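Local atomic coordinates of thiol transferase (Phanerochaete chrysosporium, PDB entry 4F0B), a protein that belongs to the Ure2p-type glutathione transferases, binds oxidized glutathione disulfide, and probably carries out glutathione-dependent thiol transfer. Residues H11-T16 and G69-I74; A23-E28 and Y176-I181. All blocks are in the same frame, centred on the assembly; numbering follows the deposited sequence.

Contact 1 lies inside the thioredoxin-like N-terminal domain, pairing neighbouring strands of its mixed sheet, 9-13 and 73-76, beside the bound oxidized glutathione. Contact 2 lies where that domain meets the helical C-terminal one, with helix 20-33 against the start of helix 178-187. Their centres are about 16 Å apart. Along the chain the segments alternate: 11-16 comes first, then 23-28, then 69-74, and finally 176-181. Strand 9-13 runs on through the loop that holds Thr16 into helix 20-33, and the two contacts touch where His11 CE1 packs 3.7 Å from Ala23 N. One continuous run of chain therefore joins the sheet, the glutathione site and the domain interface.

Contact 1: H11-T16 and G69-I74; sequences HYTAPT and GRIPAI. With GDS (oxidized glutathione disulfide), chain C.
Tyr12 and Ala73 form an antiparallel hydrogen-bonded pair: Tyr12 N reaches Ala73 O at 2.8 Å, and Ala73 N returns to Tyr12 O at 3.0 Å. The neighbouring pair, His11 and Ile74, is non-hydrogen-bonded. Tyr12 O also receives a CA-H...O contact from Pro72 CA. With CG anti to its backbone N (chi1 -174°), the His11 ring lies alongside Pro72, and its edge atom NE2 sits 3.5 Å from Pro72 CB. The peptide before Pro72 is cis, the hallmark of thioredoxin-fold glutathione sites, and it presents the Ile71 backbone to the ligand. Ile71 N binds GDS O2 at 2.9 Å and Ile71 O takes GDS N2 at 2.8 Å, two bonds gripping the cysteinyl part of one glutathione. Ile71 CD1 touches Ala14 CB. Ile71 CD1 also lies 3.6 Å from Thr16 OG1; that hydroxyl is hydrogen-bonded to Gly19 N and lies 3.3 Å from GDS SG2. Arg70 stretches along the ligand, its NH1 bonding GDS O1 at 3.1 Å, while NH2 makes a salt bridge to Glu154 of the second subunit. An alanine in place of Arg70 would probably leave GDS O1 without this donor and Glu154 of the second subunit without this cationic partner.

Contact 2: A23-E28 and Y176-I181; sequences AILLEE and YGIADI
The interface between the two domains of the glutathione transferase fold is built here by helix 20-33 of the thioredoxin-like domain, whose Ile24, Leu25 and Glu28 meet Ile178 and Ile181 in the first turn of helix 178-187 and Tyr176 just ahead of it. Gly177 occupies the N-cap position of that helix, and its N donates to Asp180 OD2 at 2.9 Å, the backbone half of a capping box. Ile24 and Ile181 lie antiparallel alongside one another, their CG2 methyls 3.9 Å apart. Leu25, with CG anti to its backbone N (chi1 180°), turns both methyls to Ile178 CG2, CD2 approaching to 3.9 Å; its CD1 also meets Ile181 CD1 at 4.2 Å. Beside this apolar patch Glu28 and Tyr176 reach tip to tip, and Tyr176 OH donates to Glu28 OE2 at 2.8 Å. The hydroxyl arrives from above the carboxylate, 42° out of its plane, and the ring is turned 61° against that plane. Arg213 completes the group through a salt bridge to Glu28 OE2 and a cation-pi contact with Tyr176. A buried oxygen held by both a phenol and a guanidinium would probably favour the ionised carboxylate, a polar tie beside the apolar side chains of this contact.

Contact 1: H11-T16 and G69-I74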
ATOM      1  N   HIS A  11       1.049 -17.130  12.434  1.00  9.05           N
ATOM      2  CA  HIS A  11       0.804 -15.692  12.362  1.00  8.25           C
ATOM      3  C   HIS A  11       1.635 -14.978  13.407  1.00  9.54           C
ATOM      4  O   HIS A  11       1.393 -15.182  14.610  1.00  9.08           O
ATOM      5  CB  HIS A  11      -0.679 -15.425  12.645  1.00  8.16           C
ATOM      6  CG  HIS A  11      -1.080 -13.984  12.460  1.00  7.52           C
ATOM      7  ND1 HIS A  11      -2.092 -13.417  13.200  1.00  8.69           N
ATOM      8  CD2 HIS A  11      -0.616 -12.997  11.643  1.00  7.32           C
ATOM      9  CE1 HIS A  11      -2.264 -12.155  12.827  1.00  6.68           C
ATOM     10  NE2 HIS A  11      -1.370 -11.869  11.895  1.00  7.25           N
ATOM     11  N   TYR A  12       2.594 -14.159  12.955  1.00  7.77           N
ATOM     12  CA  TYR A  12       3.437 -13.368  13.834  1.00  7.73           C
ATOM     13  C   TYR A  12       2.787 -12.001  13.956  1.00  8.19           C
ATOM     14  O   TYR A  12       2.657 -11.280  12.944  1.00  7.66           O
ATOM     15  CB  TYR A  12       4.840 -13.235  13.221  1.00  7.74           C
ATOM     16  CG  TYR A  12       5.551 -14.561  13.092  1.00  8.29           C
ATOM     17  CD1 TYR A  12       6.349 -15.056  14.131  1.00  8.98           C
ATOM     18  CD2 TYR A  12       5.413 -15.346  11.935  1.00  9.72           C
ATOM     19  CE1 TYR A  12       6.998 -16.285  14.033  1.00  9.68           C
ATOM     20  CE2 TYR A  12       6.052 -16.595  11.835  1.00 10.49           C
ATOM     21  CZ  TYR A  12       6.848 -17.039  12.889  1.00  9.71           C
ATOM     22  OH  TYR A  12       7.489 -18.238  12.844  1.00 10.91           O
ATOM     23  N   THR A  13       2.346 -11.659  15.167  1.00  7.34           N
ATOM     24  CA  THR A  13       1.472 -10.504  15.283  1.00  7.20           C
ATOM     25  C   THR A  13       1.570  -9.813  16.637  1.00  7.22           C
ATOM     26  O   THR A  13       2.349 -10.212  17.511  1.00  9.47           O
ATOM     27  CB  THR A  13       0.033 -10.945  14.967  1.00  7.53           C
ATOM     28  OG1 THR A  13      -0.729  -9.774  14.670  1.00  7.85           O
ATOM     29  CG2 THR A  13      -0.597 -11.718  16.118  1.00  7.88           C
ATOM     30  N   ALA A  14       0.753  -8.760  16.787  1.00  7.30           N
ATOM     31  CA  ALA A  14       0.602  -8.018  18.041  1.00  8.39           C
ATOM     32  C   ALA A  14      -0.766  -7.367  17.976  1.00  6.77           C
ATOM     33  O   ALA A  14      -1.324  -7.214  16.882  1.00  8.47           O
ATOM     34  CB  ALA A  14       1.719  -6.960  18.197  1.00  9.67           C
ATOM     35  N   PRO A  15      -1.323  -6.996  19.117  1.00  7.47           N
ATOM     36  CA  PRO A  15      -2.697  -6.457  19.130  1.00  7.68           C
ATOM     37  C   PRO A  15      -2.725  -5.001  18.717  1.00  8.60           C
ATOM     38  O   PRO A  15      -2.664  -4.115  19.570  1.00 12.81           O
ATOM     39  CB  PRO A  15      -3.150  -6.638  20.585  1.00 11.73           C
ATOM     40  CG  PRO A  15      -1.827  -6.595  21.381  1.00  9.97           C
ATOM     41  CD  PRO A  15      -0.811  -7.292  20.472  1.00  9.87           C
ATOM     42  N   THR A  16      -2.832  -4.791  17.419  1.00  6.98           N
ATOM     43  CA  THR A  16      -2.664  -3.459  16.807  1.00  6.78           C
ATOM     44  C   THR A  16      -3.550  -3.409  15.557  1.00  6.72           C
ATOM     45  O   THR A  16      -4.015  -4.451  15.061  1.00  6.04           O
ATOM     46  CB  THR A  16      -1.210  -3.230  16.303  1.00  6.59           C
ATOM     47  OG1 THR A  16      -0.888  -4.261  15.363  1.00 10.87           O
ATOM     48  CG2 THR A  16      -0.174  -3.337  17.412  1.00  8.05           C
ATOM     49  N   GLY A  69      11.104  -6.022   9.446  1.00  6.08           N
ATOM     50  CA  GLY A  69      11.118  -6.024  10.905  1.00  6.90           C
ATOM     51  C   GLY A  69       9.874  -5.426  11.543  1.00  5.77           C
ATOM     52  O   GLY A  69       9.972  -4.629  12.463  1.00  6.55           O
ATOM     53  N   ARG A  70       8.702  -5.819  11.039  1.00  6.46           N
ATOM     54  CA  ARG A  70       7.420  -5.329  11.575  1.00  4.88           C
ATOM     55  C   ARG A  70       6.408  -6.477  11.507  1.00  5.70           C
ATOM     56  O   ARG A  70       6.579  -7.433  10.732  1.00  6.89           O
ATOM     57  CB  ARG A  70       6.871  -4.156  10.751  1.00  5.04           C
ATOM     58  CG  ARG A  70       7.679  -2.872  10.931  1.00  5.19           C
ATOM     59  CD  ARG A  70       6.794  -1.634  10.655  1.00  7.69           C
ATOM     60  NE  ARG A  70       7.559  -0.427  10.733  1.00 11.93           N
ATOM     61  CZ  ARG A  70       7.056   0.766  10.489  1.00 11.05           C
ATOM     62  NH1 ARG A  70       5.778   0.875  10.154  1.00 13.05           N
ATOM     63  NH2 ARG A  70       7.857   1.838  10.552  1.00 12.99           N
ATOM     64  N   ILE A  71       5.396  -6.415  12.373  1.00  6.09           N
ATOM     65  CA  ILE A  71       4.264  -7.347  12.254  1.00  5.32           C
ATOM     66  C   ILE A  71       3.123  -6.680  11.467  1.00  6.02           C
ATOM     67  O   ILE A  71       3.054  -5.458  11.339  1.00  5.74           O
ATOM     68  CB  ILE A  71       3.758  -7.871  13.634  1.00  5.73           C
ATOM     69  CG1 ILE A  71       3.321  -6.757  14.582  1.00  7.41           C
ATOM     70  CG2 ILE A  71       4.809  -8.737  14.307  1.00  8.55           C
ATOM     71  CD1 ILE A  71       1.880  -6.253  14.327  1.00  8.24           C
ATOM     72  N   PRO A  72       2.211  -7.467  10.921  1.00  5.13           N
ATOM     73  CA  PRO A  72       2.178  -8.937  10.937  1.00  5.36           C
ATOM     74  C   PRO A  72       2.960  -9.548   9.802  1.00  5.70           C
ATOM     75  O   PRO A  72       3.325  -8.908   8.803  1.00  5.87           O
ATOM     76  CB  PRO A  72       0.673  -9.249  10.774  1.00  6.60           C
ATOM     77  CG  PRO A  72       0.189  -8.099   9.855  1.00  4.74           C
ATOM     78  CD  PRO A  72       0.995  -6.873  10.309  1.00  4.73           C
ATOM     79  N   ALA A  73       3.224 -10.833   9.983  1.00  6.14           N
ATOM     80  CA  ALA A  73       3.731 -11.673   8.913  1.00  5.93           C
ATOM     81  C   ALA A  73       3.167 -13.053   9.135  1.00  6.42           C
ATOM     82  O   ALA A  73       2.799 -13.426  10.253  1.00  8.28           O
ATOM     83  CB  ALA A  73       5.276 -11.716   8.896  1.00  7.00           C
ATOM     84  N   ILE A  74       3.128 -13.855   8.071  1.00  6.47           N
ATOM     85  CA  ILE A  74       2.806 -15.261   8.226  1.00  7.17           C
ATOM     86  C   ILE A  74       3.820 -16.151   7.569  1.00  7.61           C
ATOM     87  O   ILE A  74       4.590 -15.719   6.715  1.00  8.47           O
ATOM     88  CB  ILE A  74       1.442 -15.640   7.646  1.00  8.57           C
ATOM     89  CG1 ILE A  74       1.391 -15.387   6.123  1.00  8.04           C
ATOM     90  CG2 ILE A  74       0.305 -14.920   8.383  1.00  9.12           C
ATOM     91  CD1 ILE A  74       0.182 -16.055   5.425  1.00  9.77           C
TER
HETATM   92  N1  GDS C 301       2.830  -1.606   6.011  1.00  4.51           N
HETATM   93  CA1 GDS C 301       2.943  -2.607   7.119  1.00  4.07           C
HETATM   94  C1  GDS C 301       1.734  -3.575   7.009  1.00  5.94           C
HETATM   95  OE1 GDS C 301       0.679  -3.155   6.487  1.00  5.35           O
HETATM   96  OE2 GDS C 301       1.892  -4.735   7.436  1.00  4.67           O
HETATM   97  CB1 GDS C 301       2.869  -1.880   8.471  1.00  5.15           C
HETATM   98  CG1 GDS C 301       3.095  -2.837   9.656  1.00  4.20           C
HETATM   99  CD1 GDS C 301       3.331  -2.026  10.922  1.00  4.94           C
HETATM  100  O1  GDS C 301       3.302  -0.804  10.994  1.00  6.10           O
HETATM  101  N2  GDS C 301       3.663  -2.778  12.024  1.00  5.34           N
HETATM  102  CA2 GDS C 301       3.915  -2.186  13.344  1.00  5.37           C
HETATM  103  C2  GDS C 301       5.233  -2.700  13.877  1.00  6.20           C
HETATM  104  O2  GDS C 301       5.567  -3.908  13.759  1.00  6.31           O
HETATM  105  CB2 GDS C 301       2.843  -2.541  14.372  1.00  6.38           C
HETATM  106  SG2 GDS C 301       1.166  -2.127  13.887  1.00  9.56           S
HETATM  107  N3  GDS C 301       5.985  -1.769  14.495  1.00  7.00           N
HETATM  108  CA3 GDS C 301       7.269  -2.158  15.086  1.00  6.59           C
HETATM  109  C3  GDS C 301       8.386  -1.271  14.676  1.00 10.99           C
HETATM  110  OE3 GDS C 301       9.513  -1.576  15.115  1.00 11.33           O
HETATM  111  OE4 GDS C 301       8.151  -0.297  13.911  1.00 11.02           O
HETATM  112  N4  GDS C 301       1.903   1.717  10.890  1.00  6.08           N
HETATM  113  CA4 GDS C 301       1.731   2.500   9.678  1.00  6.88           C
HETATM  114  C4  GDS C 301       1.034   1.724   8.512  1.00  5.76           C
HETATM  115  OE5 GDS C 301       0.302   0.745   8.766  1.00  6.28           O
HETATM  116  OE6 GDS C 301       1.267   2.161   7.371  1.00  5.73           O
HETATM  117  C5  GDS C 301       1.851   2.322  12.080  1.00  5.89           C
HETATM  118  O5  GDS C 301       1.656   3.555  12.197  1.00  6.57           O
HETATM  119  CA5 GDS C 301       2.062   1.448  13.305  1.00  6.19           C
HETATM  120  N5  GDS C 301       2.860   2.186  14.313  1.00  5.71           N
HETATM  121  CB5 GDS C 301       0.652   1.072  13.813  1.00  7.42           C
HETATM  122  SG5 GDS C 301       0.745  -0.165  15.102  1.00 11.65           S
HETATM  123  CA6 GDS C 301       7.020   2.872  14.440  1.00 13.37           C
HETATM  124  C6  GDS C 301       6.926   4.391  14.195  1.00 19.11           C
HETATM  125  OE7 GDS C 301       6.088   4.807  13.365  1.00 16.95           O
HETATM  126  OE8 GDS C 301       7.747   5.115  14.813  1.00 17.32           O
HETATM  127  N6  GDS C 301       8.436   2.523  14.546  1.00 12.98           N
HETATM  128  CB6 GDS C 301       6.273   2.481  15.755  1.00 10.53           C
HETATM  129  CG6 GDS C 301       4.725   2.649  15.758  1.00 12.01           C
HETATM  130  CD6 GDS C 301       4.080   1.740  14.752  1.00  7.97           C
HETATM  131  O6  GDS C 301       4.569   0.713  14.306  1.00  8.37           O

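Contact 2: A23-E28 and Y176-I181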
ATOM      1  N   ALA A  23      -5.628 -12.148  11.388  1.00  6.62           N
ATOM      2  CA  ALA A  23      -6.311 -13.064  12.310  1.00  7.15           C
ATOM      3  C   ALA A  23      -7.821 -13.026  12.072  1.00  7.22           C
ATOM      4  O   ALA A  23      -8.492 -14.050  12.126  1.00  7.89           O
ATOM      5  CB  ALA A  23      -5.966 -12.749  13.776  1.00 10.47           C
ATOM      6  N   ILE A  24      -8.345 -11.838  11.805  1.00  7.07           N
ATOM      7  CA  ILE A  24      -9.749 -11.717  11.430  1.00  6.73           C
ATOM      8  C   ILE A  24     -10.049 -12.554  10.178  1.00  6.78           C
ATOM      9  O   ILE A  24     -10.977 -13.365  10.202  1.00  7.30           O
ATOM     10  CB  ILE A  24     -10.136 -10.261  11.214  1.00  6.35           C
ATOM     11  CG1 ILE A  24     -10.139  -9.511  12.553  1.00  7.41           C
ATOM     12  CG2 ILE A  24     -11.519 -10.189  10.509  1.00  6.34           C
ATOM     13  CD1 ILE A  24     -10.258  -7.966  12.397  1.00  6.67           C
ATOM     14  N   LEU A  25      -9.250 -12.410   9.122  1.00  7.08           N
ATOM     15  CA  LEU A  25      -9.496 -13.231   7.956  1.00  7.30           C
ATOM     16  C   LEU A  25      -9.366 -14.731   8.252  1.00  7.20           C
ATOM     17  O   LEU A  25     -10.202 -15.510   7.807  1.00  7.89           O
ATOM     18  CB  LEU A  25      -8.580 -12.818   6.813  1.00  6.54           C
ATOM     19  CG  LEU A  25      -8.789 -13.655   5.541  1.00  7.14           C
ATOM     20  CD1 LEU A  25     -10.196 -13.565   4.981  1.00  8.52           C
ATOM     21  CD2 LEU A  25      -7.761 -13.210   4.515  1.00  7.82           C
ATOM     22  N   LEU A  26      -8.334 -15.141   9.003  1.00  8.17           N
ATOM     23  CA  LEU A  26      -8.193 -16.563   9.344  1.00  8.23           C
ATOM     24  C   LEU A  26      -9.442 -17.078  10.048  1.00  8.84           C
ATOM     25  O   LEU A  26      -9.921 -18.170   9.751  1.00  9.48           O
ATOM     26  CB  LEU A  26      -6.950 -16.775  10.211  1.00  8.43           C
ATOM     27  CG  LEU A  26      -5.640 -16.652   9.414  1.00  8.69           C
ATOM     28  CD1 LEU A  26      -4.464 -16.397  10.341  1.00  8.94           C
ATOM     29  CD2 LEU A  26      -5.415 -17.928   8.603  1.00 11.40           C
ATOM     30  N   GLU A  27      -9.998 -16.305  10.978  1.00  9.00           N
ATOM     31  CA  GLU A  27     -11.210 -16.759  11.658  1.00 10.38           C
ATOM     32  C   GLU A  27     -12.442 -16.741  10.742  1.00 10.16           C
ATOM     33  O   GLU A  27     -13.297 -17.621  10.856  1.00 10.42           O
ATOM     34  CB  GLU A  27     -11.461 -15.929  12.927  1.00  9.42           C
ATOM     35  CG  GLU A  27     -10.453 -16.171  14.059  1.00 11.12           C
ATOM     36  CD  GLU A  27     -10.496 -17.602  14.583  1.00 11.85           C
ATOM     37  OE1 GLU A  27     -11.580 -18.250  14.606  1.00 14.06           O
ATOM     38  OE2 GLU A  27      -9.442 -18.119  15.018  1.00 12.85           O
ATOM     39  N   GLU A  28     -12.531 -15.781   9.828  1.00  8.64           N
ATOM     40  CA  GLU A  28     -13.631 -15.795   8.855  1.00  8.63           C
ATOM     41  C   GLU A  28     -13.548 -17.032   7.970  1.00 10.00           C
ATOM     42  O   GLU A  28     -14.561 -17.696   7.705  1.00  9.89           O
ATOM     43  CB  GLU A  28     -13.634 -14.536   7.987  1.00  8.20           C
ATOM     44  CG  GLU A  28     -13.841 -13.200   8.736  1.00  8.10           C
ATOM     45  CD  GLU A  28     -15.294 -12.916   9.117  1.00  9.09           C
ATOM     46  OE1 GLU A  28     -16.177 -13.768   8.889  1.00 10.78           O
ATOM     47  OE2 GLU A  28     -15.518 -11.827   9.666  1.00  9.91           O
ATOM     48  N   TYR A 176     -19.033  -8.080   2.101  1.00  7.46           N
ATOM     49  CA  TYR A 176     -17.922  -8.016   3.062  1.00  6.62           C
ATOM     50  C   TYR A 176     -16.738  -8.843   2.608  1.00  6.63           C
ATOM     51  O   TYR A 176     -16.881  -9.995   2.207  1.00  7.50           O
ATOM     52  CB  TYR A 176     -18.427  -8.542   4.394  1.00  8.00           C
ATOM     53  CG  TYR A 176     -17.395  -8.771   5.472  1.00  6.67           C
ATOM     54  CD1 TYR A 176     -16.852  -7.699   6.190  1.00  7.18           C
ATOM     55  CD2 TYR A 176     -16.997 -10.057   5.807  1.00  7.11           C
ATOM     56  CE1 TYR A 176     -15.933  -7.914   7.211  1.00  7.12           C
ATOM     57  CE2 TYR A 176     -16.079 -10.272   6.839  1.00  8.14           C
ATOM     58  CZ  TYR A 176     -15.578  -9.210   7.531  1.00  6.48           C
ATOM     59  OH  TYR A 176     -14.697  -9.435   8.549  1.00  8.62           O
ATOM     60  N   GLY A 177     -15.561  -8.239   2.668  1.00  6.71           N
ATOM     61  CA  GLY A 177     -14.378  -8.986   2.266  1.00  6.84           C
ATOM     62  C   GLY A 177     -13.108  -8.310   2.710  1.00  5.82           C
ATOM     63  O   GLY A 177     -13.098  -7.453   3.606  1.00  6.88           O
ATOM     64  N   ILE A 178     -12.012  -8.751   2.094  1.00  5.70           N
ATOM     65  CA  ILE A 178     -10.687  -8.345   2.566  1.00  5.76           C
ATOM     66  C   ILE A 178     -10.423  -6.843   2.508  1.00  6.32           C
ATOM     67  O   ILE A 178      -9.647  -6.349   3.337  1.00  6.18           O
ATOM     68  CB  ILE A 178      -9.542  -9.125   1.906  1.00  5.94           C
ATOM     69  CG1 ILE A 178      -9.556  -8.982   0.377  1.00  5.99           C
ATOM     70  CG2 ILE A 178      -9.618 -10.610   2.333  1.00  7.40           C
ATOM     71  CD1 ILE A 178      -8.320  -9.643  -0.301  1.00  7.84           C
ATOM     72  N   ALA A 179     -11.066  -6.096   1.600  1.00  5.86           N
ATOM     73  CA  ALA A 179     -10.911  -4.651   1.651  1.00  5.92           C
ATOM     74  C   ALA A 179     -11.514  -4.041   2.908  1.00  6.93           C
ATOM     75  O   ALA A 179     -10.917  -3.126   3.500  1.00  7.51           O
ATOM     76  CB  ALA A 179     -11.498  -3.992   0.433  1.00  8.64           C
ATOM     77  N   ASP A 180     -12.676  -4.532   3.330  1.00  5.96           N
ATOM     78  CA  ASP A 180     -13.247  -4.086   4.591  1.00  6.22           C
ATOM     79  C   ASP A 180     -12.374  -4.467   5.767  1.00  4.87           C
ATOM     80  O   ASP A 180     -12.160  -3.652   6.646  1.00  5.92           O
ATOM     81  CB  ASP A 180     -14.627  -4.701   4.796  1.00  5.45           C
ATOM     82  CG  ASP A 180     -15.554  -4.423   3.636  1.00  6.38           C
ATOM     83  OD1 ASP A 180     -16.114  -3.301   3.536  1.00  5.95           O
ATOM     84  OD2 ASP A 180     -15.682  -5.348   2.801  1.00  7.77           O
ATOM     85  N   ILE A 181     -11.903  -5.711   5.772  1.00  4.74           N
ATOM     86  CA  ILE A 181     -11.101  -6.205   6.881  1.00  5.07           C
ATOM     87  C   ILE A 181      -9.848  -5.349   7.089  1.00  4.86           C
ATOM     88  O   ILE A 181      -9.531  -4.958   8.219  1.00  6.31           O
ATOM     89  CB  ILE A 181     -10.787  -7.712   6.709  1.00  5.45           C
ATOM     90  CG1 ILE A 181     -12.075  -8.550   6.833  1.00  6.61           C
ATOM     91  CG2 ILE A 181      -9.734  -8.183   7.734  1.00  7.56           C
ATOM     92  CD1 ILE A 181     -11.922  -9.998   6.316  1.00  7.74           C
TER